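Regulatory protein BlaR1 (Bacillus licheniformis, PDB 1NRF) senses beta-lactam antibiotics outside the cell and probably signals their presence to the cytoplasm through acylation of a serine in this C-terminal sensor domain. Local coordinates at residues S84-W98 against D101-Y115. Residues are numbered along the deposited sequence; the frame is centred on the assembly and turned at random.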
ATOM      1  N   SER A  84      18.269  -2.912 -10.637  1.00 54.30           N
ATOM      2  CA  SER A  84      17.171  -1.973 -10.453  1.00 53.66           C
ATOM      3  C   SER A  84      17.755  -0.648  -9.996  1.00 52.70           C
ATOM      4  O   SER A  84      17.024   0.268  -9.627  1.00 50.84           O
ATOM      5  CB  SER A  84      16.181  -2.493  -9.404  1.00 53.44           C
ATOM      6  OG  SER A  84      16.780  -2.558  -8.120  1.00 51.53           O
ATOM      7  N   HIS A  85      19.084  -0.561 -10.026  1.00 53.04           N
ATOM      8  CA  HIS A  85      19.788   0.649  -9.616  1.00 52.87           C
ATOM      9  C   HIS A  85      19.413   1.823 -10.508  1.00 51.93           C
ATOM     10  O   HIS A  85      19.192   1.659 -11.705  1.00 51.83           O
ATOM     11  CB  HIS A  85      21.306   0.429  -9.649  1.00 53.60           C
ATOM     12  CG  HIS A  85      22.090   1.600  -9.145  1.00 55.05           C
ATOM     13  ND1 HIS A  85      22.389   2.691  -9.933  1.00 56.30           N
ATOM     14  CD2 HIS A  85      22.578   1.880  -7.914  1.00 54.87           C
ATOM     15  CE1 HIS A  85      23.025   3.595  -9.208  1.00 56.32           C
ATOM     16  NE2 HIS A  85      23.152   3.128  -7.979  1.00 56.58           N
ATOM     17  N   MET A  86      19.351   3.011  -9.919  1.00 51.22           N
ATOM     18  CA  MET A  86      18.974   4.206 -10.655  1.00 51.78           C
ATOM     19  C   MET A  86      19.666   5.423 -10.036  1.00 53.29           C
ATOM     20  O   MET A  86      19.269   5.900  -8.970  1.00 53.26           O
ATOM     21  CB  MET A  86      17.446   4.358 -10.592  1.00 49.91           C
ATOM     22  CG  MET A  86      16.835   5.375 -11.538  1.00 48.53           C
ATOM     23  SD  MET A  86      15.026   5.489 -11.381  1.00 43.79           S
ATOM     24  CE  MET A  86      14.512   3.933 -12.081  1.00 44.28           C
ATOM     25  N   THR A  87      20.711   5.916 -10.694  1.00 55.14           N
ATOM     26  CA  THR A  87      21.438   7.083 -10.191  1.00 56.16           C
ATOM     27  C   THR A  87      20.511   8.290 -10.127  1.00 56.68           C
ATOM     28  O   THR A  87      19.627   8.456 -10.968  1.00 55.34           O
ATOM     29  CB  THR A  87      22.655   7.436 -11.091  1.00 57.02           C
ATOM     30  OG1 THR A  87      23.592   6.349 -11.080  1.00 56.53           O
ATOM     31  CG2 THR A  87      23.348   8.703 -10.592  1.00 55.54           C
ATOM     32  N   TRP A  88      20.715   9.137  -9.127  1.00 58.82           N
ATOM     33  CA  TRP A  88      19.865  10.302  -8.985  1.00 61.54           C
ATOM     34  C   TRP A  88      20.464  11.578  -9.583  1.00 61.78           C
ATOM     35  O   TRP A  88      21.657  11.861  -9.449  1.00 60.06           O
ATOM     36  CB  TRP A  88      19.502  10.516  -7.511  1.00 63.12           C
ATOM     37  CG  TRP A  88      20.595  11.066  -6.682  1.00 63.78           C
ATOM     38  CD1 TRP A  88      21.813  10.504  -6.453  1.00 64.77           C
ATOM     39  CD2 TRP A  88      20.577  12.305  -5.964  1.00 64.26           C
ATOM     40  NE1 TRP A  88      22.563  11.318  -5.633  1.00 65.82           N
ATOM     41  CE2 TRP A  88      21.828  12.430  -5.318  1.00 64.37           C
ATOM     42  CE3 TRP A  88      19.626  13.320  -5.802  1.00 63.61           C
ATOM     43  CZ2 TRP A  88      22.154  13.531  -4.524  1.00 64.86           C
ATOM     44  CZ3 TRP A  88      19.949  14.414  -5.013  1.00 64.63           C
ATOM     45  CH2 TRP A  88      21.206  14.510  -4.382  1.00 65.50           C
ATOM     46  N   ASP A  89      19.595  12.330 -10.254  1.00 62.36           N
ATOM     47  CA  ASP A  89      19.941  13.582 -10.909  1.00 62.74           C
ATOM     48  C   ASP A  89      20.963  14.361 -10.098  1.00 62.78           C
ATOM     49  O   ASP A  89      22.139  14.437 -10.446  1.00 63.13           O
ATOM     50  CB  ASP A  89      18.684  14.439 -11.068  1.00 62.27           C
ATOM     51  CG  ASP A  89      17.425  13.605 -11.236  1.00 63.22           C
ATOM     52  OD1 ASP A  89      17.041  12.882 -10.285  1.00 61.28           O
ATOM     53  OD2 ASP A  89      16.821  13.676 -12.327  1.00 62.97           O
ATOM     54  N   GLY A  90      20.481  14.937  -9.007  1.00 62.53           N
ATOM     55  CA  GLY A  90      21.309  15.737  -8.131  1.00 61.92           C
ATOM     56  C   GLY A  90      20.346  16.697  -7.473  1.00 61.75           C
ATOM     57  O   GLY A  90      20.727  17.560  -6.681  1.00 61.96           O
ATOM     58  N   THR A  91      19.074  16.527  -7.828  1.00 61.54           N
ATOM     59  CA  THR A  91      17.985  17.340  -7.302  1.00 61.30           C
ATOM     60  C   THR A  91      17.919  17.239  -5.785  1.00 60.73           C
ATOM     61  O   THR A  91      17.836  16.146  -5.231  1.00 59.84           O
ATOM     62  CB  THR A  91      16.629  16.879  -7.869  1.00 61.77           C
ATOM     63  OG1 THR A  91      16.646  16.980  -9.301  1.00 61.33           O
ATOM     64  CG2 THR A  91      15.493  17.734  -7.301  1.00 60.19           C
ATOM     65  N   GLN A  92      17.955  18.389  -5.122  1.00 61.24           N
ATOM     66  CA  GLN A  92      17.890  18.441  -3.668  1.00 61.13           C
ATOM     67  C   GLN A  92      16.416  18.354  -3.261  1.00 60.03           C
ATOM     68  O   GLN A  92      15.749  19.378  -3.108  1.00 59.70           O
ATOM     69  CB  GLN A  92      18.503  19.757  -3.166  1.00 62.83           C
ATOM     70  CG  GLN A  92      18.833  19.798  -1.673  1.00 66.89           C
ATOM     71  CD  GLN A  92      19.203  21.200  -1.172  1.00 68.83           C
ATOM     72  OE1 GLN A  92      19.610  21.375  -0.021  1.00 69.51           O
ATOM     73  NE2 GLN A  92      19.053  22.198  -2.036  1.00 69.36           N
ATOM     74  N   TYR A  93      15.902  17.135  -3.109  1.00 58.91           N
ATOM     75  CA  TYR A  93      14.507  16.949  -2.709  1.00 58.15           C
ATOM     76  C   TYR A  93      14.340  17.271  -1.223  1.00 57.56           C
ATOM     77  O   TYR A  93      15.307  17.231  -0.459  1.00 57.59           O
ATOM     78  CB  TYR A  93      14.037  15.513  -2.989  1.00 56.10           C
ATOM     79  CG  TYR A  93      14.009  15.147  -4.460  1.00 54.11           C
ATOM     80  CD1 TYR A  93      15.091  14.498  -5.060  1.00 53.26           C
ATOM     81  CD2 TYR A  93      12.914  15.475  -5.260  1.00 52.94           C
ATOM     82  CE1 TYR A  93      15.084  14.185  -6.421  1.00 51.36           C
ATOM     83  CE2 TYR A  93      12.898  15.168  -6.621  1.00 51.59           C
ATOM     84  CZ  TYR A  93      13.986  14.525  -7.192  1.00 51.01           C
ATOM     85  OH  TYR A  93      13.987  14.240  -8.536  1.00 51.65           O
ATOM     86  N   PRO A  94      13.109  17.602  -0.799  1.00 57.67           N
ATOM     87  CA  PRO A  94      12.797  17.940   0.598  1.00 57.05           C
ATOM     88  C   PRO A  94      13.118  16.838   1.611  1.00 55.92           C
ATOM     89  O   PRO A  94      13.023  17.054   2.814  1.00 55.74           O
ATOM     90  CB  PRO A  94      11.300  18.249   0.552  1.00 57.07           C
ATOM     91  CG  PRO A  94      11.092  18.734  -0.854  1.00 57.25           C
ATOM     92  CD  PRO A  94      11.915  17.760  -1.648  1.00 56.74           C
ATOM     93  N   TYR A  95      13.505  15.665   1.121  1.00 55.78           N
ATOM     94  CA  TYR A  95      13.808  14.532   1.992  1.00 56.26           C
ATOM     95  C   TYR A  95      15.184  13.979   1.662  1.00 56.29           C
ATOM     96  O   TYR A  95      15.429  13.517   0.550  1.00 56.52           O
ATOM     97  CB  TYR A  95      12.721  13.469   1.812  1.00 56.43           C
ATOM     98  CG  TYR A  95      11.365  14.114   1.676  1.00 57.86           C
ATOM     99  CD1 TYR A  95      10.892  14.525   0.426  1.00 57.98           C
ATOM    100  CD2 TYR A  95      10.623  14.460   2.806  1.00 59.39           C
ATOM    101  CE1 TYR A  95       9.728  15.276   0.308  1.00 58.88           C
ATOM    102  CE2 TYR A  95       9.457  15.214   2.701  1.00 59.45           C
ATOM    103  CZ  TYR A  95       9.020  15.623   1.451  1.00 59.88           C
ATOM    104  OH  TYR A  95       7.904  16.419   1.349  1.00 60.50           O
ATOM    105  N   LYS A  96      16.081  14.027   2.642  1.00 55.90           N
ATOM    106  CA  LYS A  96      17.452  13.573   2.446  1.00 56.16           C
ATOM    107  C   LYS A  96      17.630  12.129   1.955  1.00 55.82           C
ATOM    108  O   LYS A  96      18.674  11.782   1.385  1.00 54.94           O
ATOM    109  CB  LYS A  96      18.255  13.781   3.733  1.00 55.62           C
ATOM    110  CG  LYS A  96      19.621  14.383   3.476  1.00 56.50           C
ATOM    111  CD  LYS A  96      20.690  13.771   4.359  1.00 58.03           C
ATOM    112  CE  LYS A  96      22.075  14.155   3.857  1.00 59.63           C
ATOM    113  NZ  LYS A  96      23.167  13.450   4.590  1.00 61.03           N
ATOM    114  N   GLU A  97      16.619  11.287   2.155  1.00 55.94           N
ATOM    115  CA  GLU A  97      16.710   9.890   1.736  1.00 55.45           C
ATOM    116  C   GLU A  97      16.501   9.690   0.241  1.00 54.02           C
ATOM    117  O   GLU A  97      16.872   8.661  -0.316  1.00 53.23           O
ATOM    118  CB  GLU A  97      15.706   9.042   2.514  1.00 57.77           C
ATOM    119  CG  GLU A  97      16.026   8.931   3.992  1.00 61.86           C
ATOM    120  CD  GLU A  97      15.168   7.897   4.694  1.00 65.11           C
ATOM    121  OE1 GLU A  97      15.505   7.522   5.839  1.00 67.61           O
ATOM    122  OE2 GLU A  97      14.154   7.463   4.102  1.00 66.78           O
ATOM    123  N   TRP A  98      15.892  10.677  -0.403  1.00 52.81           N
ATOM    124  CA  TRP A  98      15.649  10.613  -1.836  1.00 52.32           C
ATOM    125  C   TRP A  98      16.921  11.053  -2.561  1.00 53.03           C
ATOM    126  O   TRP A  98      17.209  10.602  -3.674  1.00 51.90           O
ATOM    127  CB  TRP A  98      14.506  11.560  -2.223  1.00 51.09           C
ATOM    128  CG  TRP A  98      13.131  11.164  -1.735  1.00 49.90           C
ATOM    129  CD1 TRP A  98      12.821  10.232  -0.777  1.00 49.47           C
ATOM    130  CD2 TRP A  98      11.881  11.713  -2.173  1.00 48.87           C
ATOM    131  NE1 TRP A  98      11.459  10.170  -0.598  1.00 46.90           N
ATOM    132  CE2 TRP A  98      10.859  11.067  -1.441  1.00 48.04           C
ATOM    133  CE3 TRP A  98      11.526  12.691  -3.115  1.00 47.48           C
ATOM    134  CZ2 TRP A  98       9.507  11.368  -1.623  1.00 47.19           C
ATOM    135  CZ3 TRP A  98      10.185  12.990  -3.295  1.00 43.46           C
ATOM    136  CH2 TRP A  98       9.192  12.331  -2.553  1.00 46.60           C
ATOM    137  N   ASP A 101      21.687   7.642  -4.716  1.00 55.63           N
ATOM    138  CA  ASP A 101      21.409   6.547  -5.639  1.00 55.33           C
ATOM    139  C   ASP A 101      20.389   5.593  -5.033  1.00 53.47           C
ATOM    140  O   ASP A 101      20.565   5.073  -3.930  1.00 52.77           O
ATOM    141  CB  ASP A 101      22.701   5.806  -6.006  1.00 56.85           C
ATOM    142  CG  ASP A 101      23.635   6.654  -6.866  1.00 58.77           C
ATOM    143  OD1 ASP A 101      23.147   7.264  -7.842  1.00 56.67           O
ATOM    144  OD2 ASP A 101      24.852   6.705  -6.573  1.00 60.61           O
ATOM    145  N   GLN A 102      19.306   5.371  -5.764  1.00 51.71           N
ATOM    146  CA  GLN A 102      18.250   4.509  -5.274  1.00 48.82           C
ATOM    147  C   GLN A 102      18.276   3.108  -5.837  1.00 47.07           C
ATOM    148  O   GLN A 102      18.971   2.806  -6.806  1.00 45.89           O
ATOM    149  CB  GLN A 102      16.884   5.143  -5.546  1.00 48.46           C
ATOM    150  CG  GLN A 102      16.644   6.422  -4.767  1.00 49.09           C
ATOM    151  CD  GLN A 102      16.528   6.194  -3.269  1.00 48.35           C
ATOM    152  OE1 GLN A 102      16.670   7.126  -2.476  1.00 49.09           O
ATOM    153  NE2 GLN A 102      16.256   4.957  -2.878  1.00 48.39           N
ATOM    154  N   ASP A 103      17.489   2.259  -5.197  1.00 46.01           N
ATOM    155  CA  ASP A 103      17.356   0.865  -5.566  1.00 44.47           C
ATOM    156  C   ASP A 103      15.861   0.577  -5.447  1.00 43.05           C
ATOM    157  O   ASP A 103      15.154   1.324  -4.779  1.00 42.35           O
ATOM    158  CB  ASP A 103      18.141   0.020  -4.567  1.00 44.90           C
ATOM    159  CG  ASP A 103      18.360  -1.381  -5.041  1.00 44.13           C
ATOM    160  OD1 ASP A 103      18.981  -2.162  -4.295  1.00 45.18           O
ATOM    161  OD2 ASP A 103      17.920  -1.702  -6.163  1.00 47.18           O
ATOM    162  N   LEU A 104      15.370  -0.472  -6.101  1.00 42.55           N
ATOM    163  CA  LEU A 104      13.949  -0.806  -5.979  1.00 42.14           C
ATOM    164  C   LEU A 104      13.657  -0.978  -4.494  1.00 41.20           C
ATOM    165  O   LEU A 104      12.715  -0.395  -3.966  1.00 40.35           O
ATOM    166  CB  LEU A 104      13.614  -2.110  -6.711  1.00 40.88           C
ATOM    167  CG  LEU A 104      12.236  -2.712  -6.398  1.00 38.58           C
ATOM    168  CD1 LEU A 104      11.125  -1.816  -6.952  1.00 35.49           C
ATOM    169  CD2 LEU A 104      12.151  -4.110  -6.999  1.00 36.15           C
ATOM    170  N   PHE A 105      14.496  -1.772  -3.833  1.00 41.78           N
ATOM    171  CA  PHE A 105      14.364  -2.042  -2.405  1.00 43.20           C
ATOM    172  C   PHE A 105      14.572  -0.811  -1.518  1.00 43.10           C
ATOM    173  O   PHE A 105      13.929  -0.683  -0.467  1.00 42.27           O
ATOM    174  CB  PHE A 105      15.340  -3.144  -1.993  1.00 45.78           C
ATOM    175  CG  PHE A 105      14.839  -4.528  -2.275  1.00 50.56           C
ATOM    176  CD1 PHE A 105      14.293  -4.849  -3.516  1.00 53.38           C
ATOM    177  CD2 PHE A 105      14.911  -5.520  -1.300  1.00 52.18           C
ATOM    178  CE1 PHE A 105      13.824  -6.139  -3.785  1.00 53.92           C
ATOM    179  CE2 PHE A 105      14.447  -6.813  -1.555  1.00 52.85           C
ATOM    180  CZ  PHE A 105      13.901  -7.123  -2.800  1.00 53.77           C
ATOM    181  N   SER A 106      15.464   0.095  -1.922  1.00 41.16           N
ATOM    182  CA  SER A 106      15.685   1.297  -1.122  1.00 39.58           C
ATOM    183  C   SER A 106      14.579   2.336  -1.376  1.00 38.30           C
ATOM    184  O   SER A 106      14.167   3.064  -0.467  1.00 37.44           O
ATOM    185  CB  SER A 106      17.073   1.899  -1.407  1.00 38.29           C
ATOM    186  OG  SER A 106      17.172   2.468  -2.699  1.00 35.29           O
ATOM    187  N   ALA A 107      14.086   2.382  -2.610  1.00 36.57           N
ATOM    188  CA  ALA A 107      13.042   3.327  -2.983  1.00 35.78           C
ATOM    189  C   ALA A 107      11.732   3.034  -2.250  1.00 35.05           C
ATOM    190  O   ALA A 107      10.998   3.956  -1.887  1.00 32.80           O
ATOM    191  CB  ALA A 107      12.826   3.295  -4.497  1.00 34.58           C
ATOM    192  N   MET A 108      11.450   1.748  -2.046  1.00 35.24           N
ATOM    193  CA  MET A 108      10.249   1.315  -1.343  1.00 35.49           C
ATOM    194  C   MET A 108      10.299   1.699   0.128  1.00 35.73           C
ATOM    195  O   MET A 108       9.385   2.350   0.636  1.00 36.88           O
ATOM    196  CB  MET A 108      10.079  -0.205  -1.440  1.00 34.29           C
ATOM    197  CG  MET A 108       9.320  -0.674  -2.660  1.00 36.03           C
ATOM    198  SD  MET A 108       7.532  -0.276  -2.660  1.00 27.53           S
ATOM    199  CE  MET A 108       7.028  -1.376  -3.978  1.00 32.07           C
ATOM    200  N   SER A 109      11.361   1.275   0.811  1.00 34.50           N
ATOM    201  CA  SER A 109      11.519   1.565   2.236  1.00 34.86           C
ATOM    202  C   SER A 109      11.438   3.053   2.477  1.00 34.98           C
ATOM    203  O   SER A 109      10.824   3.511   3.435  1.00 37.35           O
ATOM    204  CB  SER A 109      12.874   1.081   2.749  1.00 33.81           C
ATOM    205  OG  SER A 109      13.168  -0.217   2.283  1.00 36.16           O
ATOM    206  N   SER A 110      12.057   3.808   1.583  1.00 34.83           N
ATOM    207  CA  SER A 110      12.102   5.246   1.716  1.00 34.63           C
ATOM    208  C   SER A 110      11.006   5.995   0.960  1.00 34.29           C
ATOM    209  O   SER A 110      10.864   7.212   1.101  1.00 31.67           O
ATOM    210  CB  SER A 110      13.486   5.719   1.281  1.00 35.21           C
ATOM    211  OG  SER A 110      14.478   5.069   2.069  1.00 35.25           O
ATOM    212  N   SER A 111      10.211   5.270   0.182  1.00 34.43           N
ATOM    213  CA  SER A 111       9.157   5.911  -0.590  1.00 37.20           C
ATOM    214  C   SER A 111       9.786   7.004  -1.448  1.00 38.05           C
ATOM    215  O   SER A 111       9.229   8.094  -1.590  1.00 38.55           O
ATOM    216  CB  SER A 111       8.099   6.534   0.331  1.00 35.89           C
ATOM    217  OG  SER A 111       7.351   5.540   1.003  1.00 35.45           O
ATOM    218  N   THR A 112      10.964   6.716  -1.992  1.00 39.38           N
ATOM    219  CA  THR A 112      11.653   7.670  -2.850  1.00 39.42           C
ATOM    220  C   THR A 112      10.788   7.758  -4.086  1.00 36.91           C
ATOM    221  O   THR A 112      10.900   6.951  -5.003  1.00 37.11           O
ATOM    222  CB  THR A 112      13.056   7.178  -3.226  1.00 42.07           C
ATOM    223  OG1 THR A 112      13.855   7.090  -2.040  1.00 46.40           O
ATOM    224  CG2 THR A 112      13.713   8.138  -4.209  1.00 44.38           C
ATOM    225  N   THR A 113       9.909   8.749  -4.078  1.00 36.37           N
ATOM    226  CA  THR A 113       8.961   8.977  -5.154  1.00 34.31           C
ATOM    227  C   THR A 113       9.546   9.113  -6.544  1.00 33.56           C
ATOM    228  O   THR A 113       9.021   8.509  -7.479  1.00 31.88           O
ATOM    229  CB  THR A 113       8.099  10.214  -4.847  1.00 34.13           C
ATOM    230  OG1 THR A 113       7.365   9.984  -3.635  1.00 35.32           O
ATOM    231  CG2 THR A 113       7.114  10.479  -5.978  1.00 35.94           C
ATOM    232  N   TRP A 114      10.629   9.883  -6.694  1.00 32.93           N
ATOM    233  CA  TRP A 114      11.210  10.073  -8.023  1.00 32.06           C
ATOM    234  C   TRP A 114      11.584   8.773  -8.721  1.00 31.97           C
ATOM    235  O   TRP A 114      11.504   8.678  -9.944  1.00 31.50           O
ATOM    236  CB  TRP A 114      12.427  11.020  -7.982  1.00 31.56           C
ATOM    237  CG  TRP A 114      13.660  10.532  -7.242  1.00 30.22           C
ATOM    238  CD1 TRP A 114      14.083  10.936  -6.010  1.00 29.19           C
ATOM    239  CD2 TRP A 114      14.664   9.633  -7.736  1.00 26.75           C
ATOM    240  NE1 TRP A 114      15.290  10.358  -5.711  1.00 30.49           N
ATOM    241  CE2 TRP A 114      15.671   9.555  -6.753  1.00 27.44           C
ATOM    242  CE3 TRP A 114      14.813   8.891  -8.918  1.00 27.84           C
ATOM    243  CZ2 TRP A 114      16.819   8.763  -6.913  1.00 27.39           C
ATOM    244  CZ3 TRP A 114      15.958   8.100  -9.078  1.00 25.36           C
ATOM    245  CH2 TRP A 114      16.944   8.047  -8.078  1.00 27.03           C
ATOM    246  N   TYR A 115      11.965   7.766  -7.943  1.00 33.51           N
ATOM    247  CA  TYR A 115      12.352   6.468  -8.501  1.00 34.42           C
ATOM    248  C   TYR A 115      11.221   5.796  -9.280  1.00 35.17           C
ATOM    249  O   TYR A 115      11.410   5.356 -10.413  1.00 33.43           O
ATOM    250  CB  TYR A 115      12.821   5.539  -7.380  1.00 34.06           C
ATOM    251  CG  TYR A 115      13.259   4.172  -7.852  1.00 33.56           C
ATOM    252  CD1 TYR A 115      12.327   3.204  -8.214  1.00 30.87           C
ATOM    253  CD2 TYR A 115      14.619   3.855  -7.955  1.00 31.58           C
ATOM    254  CE1 TYR A 115      12.739   1.960  -8.667  1.00 32.50           C
ATOM    255  CE2 TYR A 115      15.036   2.617  -8.402  1.00 27.63           C
ATOM    256  CZ  TYR A 115      14.098   1.675  -8.756  1.00 30.93           C
ATOM    257  OH  TYR A 115      14.516   0.441  -9.195  1.00 34.12           O
TER
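Met86 and Gln102 form a single antiparallel bridge, a hydrogen-bonded pair. Met86 N gives its proton to Gln102 O at 3.1 Å, and Gln102 N returns one to Met86 O at 3.2 Å. At one end of this bridge the Tyr115 hydroxyl donates to Ser84 O, 2.6 Å away, in the carbonyl plane and on a lone pair. Leu104 N, in the first turn of helix 104-110, shares its proton: mainly with Ser84 OG in a nearly straight bond (164°), weakly with Asp103 OD2. At the other end, Asp101 OD1 takes a weak bond from Trp88 N.

The buried indole of Trp114 is also satisfied. Its NE1 reaches Trp98 O at 2.8 Å; the oxygen lies in the indole plane, although the donor stands above the carbonyl plane. With CG between backbone N and carbonyl carbon (chi1 66°), Trp114 brings NE1 to Trp98 O and CH2 beside Met86 O. Trp88 CB meets Trp114 CZ2. The Tyr93 ring lies nearly parallel to the five-membered ring of Trp114 but slid apart, so they barely overlap. Met86 SD touches Trp114 CZ3 and lies over the Tyr115 ring face, a Met-aromatic contact; Met86 CE makes a CH-pi contact over the same face.

Trp98 lays one indole face over Thr112 CA; its NE1 has a weak bond to Ser110 O. Ser111, with positive phi, closes helix 104-110 in a Schellman motif. Its OG bonds Lys200 NZ and its side chain touches Ser63, the probable acylated serine. This place is consistent with the serine of the second conserved motif (SxN in relatives) of the penicillin-binding protein and beta-lactamase fold.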